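Local coordinates for vascular protein tyrosine phosphatase 1 (Rattus norvegicus, PDB 3I36) that probably removes phosphate from phosphotyrosine residues of signalling and junction proteins, this chain being the catalytic domain of a receptor-type tyrosine phosphatase, at residues A[44-49]-A[291-296]; A[141-146]-A[221-226]; A[255-260]-A[297-302]. All coordinates share one frame; numbering follows the deposited sequence. Where two conformers were deposited one is given.

Contact 1 of 3, residues A[44-49]-A[291-296]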
loop_
_atom_site.group_PDB
_atom_site.type_symbol
_atom_site.label_atom_id
_atom_site.label_comp_id
_atom_site.label_asym_id
_atom_site.label_seq_id
_atom_site.Cartn_x
_atom_site.Cartn_y
_atom_site.Cartn_z
ATOM N N CYS A 44 14.681 16.992 -13.874
ATOM C CA CYS A 44 15.001 18.019 -12.901
ATOM C C CYS A 44 13.764 18.456 -12.137
ATOM O O CYS A 44 13.780 18.530 -10.909
ATOM C CB CYS A 44 15.625 19.230 -13.582
ATOM S SG CYS A 44 16.173 20.476 -12.400
ATOM N N GLY A 45 12.699 18.756 -12.875
ATOM C CA GLY A 45 11.475 19.249 -12.287
ATOM C C GLY A 45 10.854 18.218 -11.365
ATOM O O GLY A 45 10.401 18.547 -10.269
ATOM N N PHE A 46 10.810 16.967 -11.811
ATOM C CA PHE A 46 10.318 15.899 -10.948
ATOM C C PHE A 46 11.210 15.749 -9.725
ATOM O O PHE A 46 10.725 15.547 -8.615
ATOM C CB PHE A 46 10.253 14.577 -11.706
ATOM C CG PHE A 46 9.165 14.525 -12.731
ATOM C CD1 PHE A 46 9.417 14.056 -14.009
ATOM C CD2 PHE A 46 7.882 14.945 -12.413
ATOM C CE1 PHE A 46 8.409 14.004 -14.950
ATOM C CE2 PHE A 46 6.873 14.899 -13.355
ATOM C CZ PHE A 46 7.134 14.426 -14.618
ATOM N N ALA A 47 12.515 15.836 -9.935
ATOM C CA ALA A 47 13.463 15.738 -8.835
ATOM C C ALA A 47 13.205 16.844 -7.821
ATOM O O ALA A 47 13.292 16.623 -6.615
ATOM C CB ALA A 47 14.905 15.801 -9.357
ATOM N N GLU A 48 12.887 18.035 -8.319
ATOM C CA GLU A 48 12.604 19.169 -7.454
ATOM C C GLU A 48 11.332 18.947 -6.643
ATOM O O GLU A 48 11.282 19.233 -5.442
ATOM C CB GLU A 48 12.467 20.447 -8.281
ATOM C CG GLU A 48 12.223 21.686 -7.436
ATOM C CD GLU A 48 12.193 22.954 -8.277
ATOM O OE1 GLU A 48 11.685 22.900 -9.418
ATOM O OE2 GLU A 48 12.687 23.997 -7.798
ATOM N N GLU A 49 10.296 18.445 -7.304
ATOM C CA GLU A 49 9.041 18.186 -6.609
ATOM C C GLU A 49 9.293 17.160 -5.527
ATOM O O GLU A 49 8.842 17.300 -4.393
ATOM C CB GLU A 49 7.989 17.652 -7.577
ATOM C CG GLU A 49 7.414 18.706 -8.475
ATOM C CD GLU A 49 6.407 18.139 -9.449
ATOM O OE1 GLU A 49 6.108 18.826 -10.441
ATOM O OE2 GLU A 49 5.925 17.008 -9.223
ATOM N N ASP A 291 12.585 7.522 -8.606
ATOM C CA ASP A 291 12.147 6.724 -9.748
ATOM C C ASP A 291 10.668 6.384 -9.598
ATOM O O ASP A 291 9.888 6.470 -10.551
ATOM C CB ASP A 291 12.963 5.424 -9.863
ATOM C CG ASP A 291 14.432 5.670 -10.180
ATOM O OD1 ASP A 291 14.857 6.839 -10.285
ATOM O OD2 ASP A 291 15.166 4.673 -10.335
ATOM N N GLN A 292 10.268 6.009 -8.390
ATOM C CA GLN A 292 8.859 5.727 -8.162
ATOM C C GLN A 292 8.009 6.953 -8.418
ATOM O O GLN A 292 6.935 6.851 -8.992
ATOM C CB GLN A 292 8.618 5.219 -6.739
ATOM C CG GLN A 292 9.127 3.809 -6.561
ATOM C CD GLN A 292 9.179 3.384 -5.119
ATOM O OE1 GLN A 292 8.857 4.159 -4.221
ATOM N NE2 GLN A 292 9.598 2.148 -4.887
ATOM N N TYR A 293 8.479 8.104 -7.956
ATOM C CA TYR A 293 7.727 9.336 -8.129
ATOM C C TYR A 293 7.578 9.670 -9.610
ATOM O O TYR A 293 6.521 10.107 -10.052
ATOM C CB TYR A 293 8.426 10.478 -7.410
ATOM C CG TYR A 293 7.633 11.762 -7.387
ATOM C CD1 TYR A 293 6.633 11.956 -6.455
ATOM C CD2 TYR A 293 7.882 12.772 -8.305
ATOM C CE1 TYR A 293 5.906 13.119 -6.418
ATOM C CE2 TYR A 293 7.164 13.953 -8.271
ATOM C CZ TYR A 293 6.169 14.113 -7.324
ATOM O OH TYR A 293 5.438 15.273 -7.268
ATOM N N VAL A 294 8.648 9.481 -10.367
ATOM C CA VAL A 294 8.570 9.702 -11.801
ATOM C C VAL A 294 7.647 8.669 -12.421
ATOM O O VAL A 294 6.846 8.986 -13.290
ATOM C CB VAL A 294 9.953 9.649 -12.463
ATOM C CG1 VAL A 294 9.814 9.732 -13.987
ATOM C CG2 VAL A 294 10.819 10.784 -11.932
ATOM N N PHE A 295 7.768 7.428 -11.960
ATOM C CA PHE A 295 6.893 6.347 -12.413
ATOM C C PHE A 295 5.431 6.725 -12.249
ATOM O O PHE A 295 4.603 6.408 -13.108
ATOM C CB PHE A 295 7.217 5.060 -11.652
ATOM C CG PHE A 295 6.378 3.875 -12.051
ATOM C CD1 PHE A 295 6.679 3.141 -13.194
ATOM C CD2 PHE A 295 5.312 3.477 -11.267
ATOM C CE1 PHE A 295 5.919 2.036 -13.544
ATOM C CE2 PHE A 295 4.547 2.388 -11.610
ATOM C CZ PHE A 295 4.845 1.662 -12.751
ATOM N N LEU A 296 5.098 7.409 -11.152
ATOM C CA LEU A 296 3.712 7.838 -10.937
ATOM C C LEU A 296 3.313 8.788 -12.017
ATOM O O LEU A 296 2.220 8.723 -12.578
ATOM C CB LEU A 296 3.579 8.608 -9.634
ATOM C CG LEU A 296 3.472 7.777 -8.391
ATOM C CD1 LEU A 296 3.281 8.717 -7.218
ATOM C CD2 LEU A 296 2.289 6.835 -8.570
#

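Contact 2 of 3, residues A[141-146]-A[221-226]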
loop_
_atom_site.group_PDB
_atom_site.type_symbol
_atom_site.label_atom_id
_atom_site.label_comp_id
_atom_site.label_asym_id
_atom_site.label_seq_id
_atom_site.Cartn_x
_atom_site.Cartn_y
_atom_site.Cartn_z
ATOM N N VAL A 141 -3.352 -5.956 -0.969
ATOM C CA VAL A 141 -2.539 -5.781 -2.148
ATOM C C VAL A 141 -1.115 -5.964 -1.706
ATOM O O VAL A 141 -0.616 -5.215 -0.868
ATOM C CB VAL A 141 -2.716 -4.388 -2.743
ATOM C CG1 VAL A 141 -1.762 -4.193 -3.926
ATOM C CG2 VAL A 141 -4.153 -4.204 -3.187
ATOM N N MET A 142 -0.465 -6.968 -2.268
ATOM C CA MET A 142 0.883 -7.303 -1.885
ATOM C C MET A 142 1.788 -7.020 -3.057
ATOM O O MET A 142 1.590 -7.557 -4.152
ATOM C CB MET A 142 0.966 -8.773 -1.522
ATOM C CG MET A 142 2.375 -9.228 -1.284
ATOM S SD MET A 142 2.398 -10.856 -0.528
ATOM C CE MET A 142 4.174 -11.078 -0.370
ATOM N N LEU A 143 2.787 -6.180 -2.836
ATOM C CA LEU A 143 3.556 -5.663 -3.960
ATOM C C LEU A 143 4.997 -6.086 -3.892
ATOM O O LEU A 143 5.897 -5.361 -4.307
ATOM C CB LEU A 143 3.459 -4.144 -4.007
ATOM C CG LEU A 143 2.027 -3.633 -4.165
ATOM C CD1 LEU A 143 1.938 -2.187 -3.724
ATOM C CD2 LEU A 143 1.569 -3.795 -5.608
ATOM N N THR A 144 5.212 -7.277 -3.364
ATOM C CA THR A 144 6.548 -7.797 -3.243
ATOM C C THR A 144 6.485 -9.301 -3.341
ATOM O O THR A 144 5.455 -9.909 -3.055
ATOM C CB THR A 144 7.174 -7.408 -1.885
ATOM O OG1 THR A 144 8.528 -7.852 -1.848
ATOM C CG2 THR A 144 6.410 -8.040 -0.743
ATOM N N LYS A 145 7.581 -9.909 -3.771
ATOM C CA LYS A 145 7.739 -11.319 -3.531
ATOM C C LYS A 145 8.187 -11.402 -2.091
ATOM O O LYS A 145 8.724 -10.433 -1.556
ATOM C CB LYS A 145 8.822 -11.898 -4.430
ATOM C CG LYS A 145 8.525 -11.792 -5.912
ATOM C CD LYS A 145 9.539 -12.625 -6.697
ATOM C CE LYS A 145 9.365 -12.454 -8.187
ATOM N NZ LYS A 145 9.554 -11.042 -8.614
ATOM N N CYS A 146 7.971 -12.552 -1.467
ATOM C CA CYS A 146 8.443 -12.780 -0.111
ATOM C C CYS A 146 9.943 -12.656 -0.024
ATOM O O CYS A 146 10.481 -12.235 0.994
ATOM C CB CYS A 146 8.036 -14.167 0.359
ATOM S SG CYS A 146 6.283 -14.289 0.621
ATOM N N ILE A 221 -1.211 -0.729 -13.588
ATOM C CA ILE A 221 -2.488 -0.033 -13.698
ATOM C C ILE A 221 -3.635 -1.029 -13.880
ATOM O O ILE A 221 -4.678 -0.898 -13.247
ATOM C CB ILE A 221 -2.472 1.002 -14.830
ATOM C CG1 ILE A 221 -1.591 2.191 -14.441
ATOM C CG2 ILE A 221 -3.892 1.452 -15.162
ATOM C CD1 ILE A 221 -1.134 3.042 -15.623
ATOM N N ASN A 222 -3.441 -2.030 -14.737
ATOM C CA ASN A 222 -4.434 -3.080 -14.906
ATOM C C ASN A 222 -4.656 -3.855 -13.612
ATOM O O ASN A 222 -5.775 -4.246 -13.292
ATOM C CB ASN A 222 -4.017 -4.027 -16.031
ATOM C CG ASN A 222 -4.018 -3.350 -17.385
ATOM O OD1 ASN A 222 -4.702 -2.346 -17.593
ATOM N ND2 ASN A 222 -3.251 -3.903 -18.321
ATOM N N PHE A 223 -3.573 -4.077 -12.877
ATOM C CA PHE A 223 -3.636 -4.751 -11.590
ATOM C C PHE A 223 -4.462 -3.897 -10.633
ATOM O O PHE A 223 -5.345 -4.410 -9.942
ATOM C CB PHE A 223 -2.214 -4.936 -11.079
ATOM C CG PHE A 223 -2.111 -5.464 -9.694
ATOM C CD1 PHE A 223 -2.199 -6.822 -9.450
ATOM C CD2 PHE A 223 -1.846 -4.612 -8.635
ATOM C CE1 PHE A 223 -2.043 -7.313 -8.169
ATOM C CE2 PHE A 223 -1.700 -5.104 -7.350
ATOM C CZ PHE A 223 -1.797 -6.463 -7.122
ATOM N N ARG A 224 -4.188 -2.595 -10.595
ATOM C CA ARG A 224 -5.024 -1.692 -9.804
ATOM C C ARG A 224 -6.490 -1.806 -10.200
ATOM O O ARG A 224 -7.378 -1.856 -9.339
ATOM C CB ARG A 224 -4.593 -0.218 -9.902
ATOM C CG ARG A 224 -5.221 0.560 -8.736
ATOM C CD ARG A 224 -6.002 1.856 -9.031
ATOM N NE ARG A 224 -6.987 1.770 -10.085
ATOM C CZ ARG A 224 -8.090 2.519 -10.193
ATOM N NH1 ARG A 224 -8.452 3.405 -9.277
ATOM N NH2 ARG A 224 -8.865 2.354 -11.249
ATOM N N TYR A 225 -6.767 -1.806 -11.500
ATOM C CA TYR A 225 -8.146 -1.965 -11.945
ATOM C C TYR A 225 -8.760 -3.257 -11.417
ATOM O O TYR A 225 -9.923 -3.276 -11.036
ATOM C CB TYR A 225 -8.273 -1.870 -13.470
ATOM C CG TYR A 225 -8.243 -0.443 -13.972
ATOM C CD1 TYR A 225 -9.290 0.432 -13.701
ATOM C CD2 TYR A 225 -7.164 0.034 -14.701
ATOM C CE1 TYR A 225 -9.262 1.736 -14.148
ATOM C CE2 TYR A 225 -7.134 1.337 -15.161
ATOM C CZ TYR A 225 -8.178 2.180 -14.879
ATOM O OH TYR A 225 -8.138 3.473 -15.326
ATOM N N LEU A 226 -7.980 -4.331 -11.378
ATOM C CA LEU A 226 -8.496 -5.594 -10.845
ATOM C C LEU A 226 -8.883 -5.442 -9.379
ATOM O O LEU A 226 -9.957 -5.873 -8.949
ATOM C CB LEU A 226 -7.463 -6.708 -11.001
ATOM C CG LEU A 226 -7.199 -7.186 -12.429
ATOM C CD1 LEU A 226 -6.249 -8.370 -12.427
ATOM C CD2 LEU A 226 -8.514 -7.542 -13.134
#

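Contact 3 of 3, residues A[255-260]-A[297-302]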
loop_
_atom_site.group_PDB
_atom_site.type_symbol
_atom_site.label_atom_id
_atom_site.label_comp_id
_atom_site.label_asym_id
_atom_site.label_seq_id
_atom_site.Cartn_x
_atom_site.Cartn_y
_atom_site.Cartn_z
ATOM N N ILE A 255 -0.799 3.111 -4.028
ATOM C CA ILE A 255 -1.880 3.909 -3.469
ATOM C C ILE A 255 -2.020 5.208 -4.246
ATOM O O ILE A 255 -3.133 5.638 -4.595
ATOM C CB ILE A 255 -1.650 4.207 -1.995
ATOM C CG1 ILE A 255 -1.821 2.921 -1.177
ATOM C CG2 ILE A 255 -2.629 5.304 -1.525
ATOM C CD1 ILE A 255 -1.512 3.115 0.282
ATOM N N ALA A 256 -0.886 5.825 -4.554
ATOM C CA ALA A 256 -0.922 7.084 -5.295
ATOM C C ALA A 256 -1.538 6.867 -6.667
ATOM O O ALA A 256 -2.337 7.673 -7.125
ATOM C CB ALA A 256 0.482 7.674 -5.429
ATOM N N ILE A 257 -1.178 5.772 -7.328
ATOM C CA ILE A 257 -1.718 5.522 -8.657
ATOM C C ILE A 257 -3.234 5.393 -8.564
ATOM O O ILE A 257 -3.987 5.906 -9.394
ATOM C CB ILE A 257 -1.184 4.200 -9.204
ATOM C CG1 ILE A 257 0.276 4.351 -9.621
ATOM C CG2 ILE A 257 -2.035 3.718 -10.371
ATOM C CD1 ILE A 257 0.935 3.011 -9.931
ATOM N N ASP A 258 -3.691 4.703 -7.537
ATOM C CA ASP A 258 -5.129 4.493 -7.390
ATOM C C ASP A 258 -5.819 5.838 -7.234
ATOM O O ASP A 258 -6.855 6.118 -7.856
ATOM C CB ASP A 258 -5.420 3.607 -6.184
ATOM C CG ASP A 258 -6.908 3.387 -5.977
ATOM O OD1 ASP A 258 -7.556 2.785 -6.857
ATOM O OD2 ASP A 258 -7.426 3.817 -4.931
ATOM N N ARG A 259 -5.232 6.675 -6.395
ATOM C CA ARG A 259 -5.791 7.983 -6.137
ATOM C C ARG A 259 -5.757 8.870 -7.371
ATOM O O ARG A 259 -6.720 9.578 -7.652
ATOM C CB ARG A 259 -5.055 8.628 -4.975
ATOM C CG ARG A 259 -5.318 7.891 -3.671
ATOM C CD ARG A 259 -4.528 8.488 -2.534
ATOM N NE ARG A 259 -4.857 9.892 -2.324
ATOM C CZ ARG A 259 -4.474 10.596 -1.264
ATOM N NH1 ARG A 259 -3.770 10.011 -0.303
ATOM N NH2 ARG A 259 -4.796 11.880 -1.162
ATOM N N LEU A 260 -4.646 8.825 -8.101
ATOM C CA LEU A 260 -4.502 9.611 -9.315
ATOM C C LEU A 260 -5.538 9.217 -10.339
ATOM O O LEU A 260 -6.080 10.066 -11.039
ATOM C CB LEU A 260 -3.117 9.397 -9.907
ATOM C CG LEU A 260 -2.071 10.189 -9.141
ATOM C CD1 LEU A 260 -0.703 9.627 -9.451
ATOM C CD2 LEU A 260 -2.193 11.668 -9.527
ATOM N N ASN A 297 4.213 9.712 -12.296
ATOM C CA ASN A 297 3.927 10.671 -13.327
ATOM C C ASN A 297 3.821 9.957 -14.657
ATOM O O ASN A 297 2.979 10.300 -15.479
ATOM C CB ASN A 297 4.986 11.751 -13.315
ATOM C CG ASN A 297 4.791 12.694 -12.165
ATOM O OD1 ASN A 297 5.329 12.491 -11.067
ATOM N ND2 ASN A 297 3.980 13.713 -12.389
ATOM N N GLN A 298 4.661 8.948 -14.860
ATOM C CA GLN A 298 4.552 8.146 -16.079
ATOM C C GLN A 298 3.178 7.479 -16.155
ATOM O O GLN A 298 2.545 7.416 -17.219
ATOM C CB GLN A 298 5.644 7.079 -16.132
ATOM C CG GLN A 298 5.707 6.371 -17.489
ATOM C CD GLN A 298 6.098 7.326 -18.594
ATOM O OE1 GLN A 298 7.159 7.948 -18.529
ATOM N NE2 GLN A 298 5.243 7.453 -19.615
ATOM N N CYS A 299 2.722 6.969 -15.017
ATOM C CA CYS A 299 1.403 6.357 -14.936
ATOM C C CYS A 299 0.337 7.333 -15.402
ATOM O O CYS A 299 -0.474 7.008 -16.263
ATOM C CB CYS A 299 1.114 5.885 -13.511
ATOM S SG CYS A 299 1.995 4.399 -13.090
ATOM N N VAL A 300 0.356 8.533 -14.837
ATOM C CA VAL A 300 -0.585 9.567 -15.224
ATOM C C VAL A 300 -0.510 9.832 -16.712
ATOM O O VAL A 300 -1.533 9.930 -17.383
ATOM C CB VAL A 300 -0.334 10.887 -14.468
ATOM C CG1 VAL A 300 -1.240 11.979 -15.003
ATOM C CG2 VAL A 300 -0.553 10.686 -12.978
ATOM N N LEU A 301 0.706 9.953 -17.233
ATOM C CA LEU A 301 0.876 10.254 -18.648
ATOM C C LEU A 301 0.269 9.147 -19.492
ATOM O O LEU A 301 -0.457 9.400 -20.460
ATOM C CB LEU A 301 2.358 10.431 -18.983
ATOM C CG LEU A 301 2.664 10.895 -20.400
ATOM C CD1 LEU A 301 2.135 12.303 -20.596
ATOM C CD2 LEU A 301 4.176 10.820 -20.670
ATOM N N ASP A 302 0.565 7.912 -19.115
ATOM C CA ASP A 302 0.086 6.763 -19.867
ATOM C C ASP A 302 -1.435 6.647 -19.813
ATOM O O ASP A 302 -2.075 6.307 -20.806
ATOM C CB ASP A 302 0.746 5.487 -19.350
ATOM C CG ASP A 302 2.241 5.471 -19.608
ATOM O OD1 ASP A 302 2.714 6.336 -20.371
ATOM O OD2 ASP A 302 2.940 4.599 -19.059
#

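Contact 1 of 3, residues A[44-49]-A[291-296]
Tyr-293 and Glu-49 meet where two helices of the protein tyrosine phosphatase fold cross: 28-53, near the start of the modelled chain, and 290-305, near its end. The short segment axes come within 9.8 Å, with 113° between their N-to-C directions, so the segments cross steeply and the side chains bridge the gap. Tyr-293 holds CG anti to its own nitrogen (chi1 -173°), which sends the ring across to helix 28-53. There its hydroxyl OH donates to Glu-49 OE2 at 2.7 Å, using the anti lone pair of that oxygen. The oxygen lies at the ring edge, in its plane, while the carboxylate as a whole stands perpendicular to the ring. Glutamate suits the place because its extended chain reaches a buried hydroxyl; its other oxygen, OE1, is bonded to Tyr-34 OH, so both carboxylate oxygens are satisfied inside the protein, and the two hydroxyls would probably help stabilise the negative charge. The ring of Tyr-293 packs on Val-272 and Val-276 of helix 272-280, with Tyr-50 and Tyr-273 also against it. With a phenylalanine in place of Tyr-293 the ring could still pack, but Glu-49 OE2 would probably be left buried without its donor. One turn back on helix 28-53, Phe-46 points toward the other helix; its ring also meets Phe-35 edge-to-face. Val-294, compact and branched at CB, packs against it, the two side chains crossing at nearly a right angle, with Val-294 CG2 3.8 Å from Phe-46 CB.

Contact 2 of 3, residues A[141-146]-A[221-226]
An interior strand of the central mixed sheet, 139-142, here meets helix 218-231, which packs against that sheet in the tyrosine phosphatase fold. The strand lies between 240-243, the strand leading to the probable nucleophile Cys-244, and 196-205, and runs parallel to both. A single ring carries the contact: Phe-223 reaches from the helix and brings CE2 up against Val-141 and Leu-143, which lie side by side. Because its CG lies anti to the backbone nitrogen (chi1 173°), the long axis of the ring runs away from the helix toward the sheet. Val-141 points toward the helix and presents CG1 at the ring edge, in its plane, 3.5 Å from Phe-223 CE2; the two side chains run alongside one another, pointing opposite ways. Leu-143 starts out across the contact rather than into it, but its branched end bends closer, bringing CD2 to 3.9 Å from Phe-223 CE2 at a slant to the ring. Phenylalanine suits this position because it is long and flat enough to span from helix to sheet without carrying a polar group into the core, and the beta-branched Val-141 is well matched to a strand. The ring also meets Phe-205 edge-to-face and touches Trp-182, so it sits among other aromatic side chains. Leu-143 also joins this layer to the active site. Its O accepts a hydrogen bond from Arg-250 NH2, an arginine probably binding the substrate phosphate, and the Leu-143 side chain lies about 4 Å from that of Cys-244 at the nearest atoms. This is the alpha/beta core of a classical tyrosine phosphatase, with an apolar helix-sheet layer beside the phosphate-binding loop.

Contact 3 of 3, residues A[255-260]-A[297-302]
Val-300 and Cys-299 are the residues through which helix 290-305 leans on helix 249-267, the helix that follows the phosphate-binding loop of the tyrosine phosphatase fold. The segment 297-302 begins with Asn-297, whose side chain turns away from this contact toward Phe-31 and Phe-46 of helix 28-53. Gln-298 faces elsewhere too, and touches Phe-35 and Thr-217. Cys-299 is the first to point at the other helix. Its SG lies anti to the carbonyl carbon (chi1 -75°) and meets the end of Ile-257, whose CD1 is 3.6 Å away from Cys-299 SG and whose CG1 follows at 3.9 Å from the same sulfur. The small, weakly polar thiol thus lies alongside the end of the long isoleucine branch. Ile-257 leaves its helix at an angle to the partner, and its extended CG1 branch returns the methyl to the sulfur. Val-300 comes next and takes Leu-260, one turn on from Ile-257; in both pairs the CA atoms are 7.1 Å apart. Val-300 CG2 lies 3.7 Å from Leu-260 CD1, with the side chains crossing at about a right angle: the short, branched valine presents one methyl to the forked end of the leucine. Leu-260 reaches Val-272 and Ile-275 of helix 272-280 as well, which makes it part of a wider apolar cluster. At the segment's end the Asp-302 carboxylate is shared: OD2 is hydrogen-bonded to Thr-217 OG1, while along its own helix Gln-298 NE2 donates to Asp-302 OD1 at 2.9 Å, with an N-H...O angle of 155°.

All three contacts are buried, yet they sit at different depths: the centre of contact 2 lies nearest the chain's centre, about 9 Å from it, that of contact 3 about 14 Å and that of contact 1 about 19 Å. Contacts 1 and 3 share helix 290-305, which is packed between helix 28-53 and helix 249-267, so that different faces of it serve the two contacts, and they touch where Leu-296 packs on Ile-257 and Ala-256. Contact 2 instead joins the sheet to helix 218-231, and is tied to contact 3 by the salt bridge from Arg-224 NH1 to Asp-258 OD1. The chemistry differs accordingly: contacts 2 and 3 are apolar across their segments, whereas contact 1, farthest out, adds a buried hydroxyl-carboxylate bond.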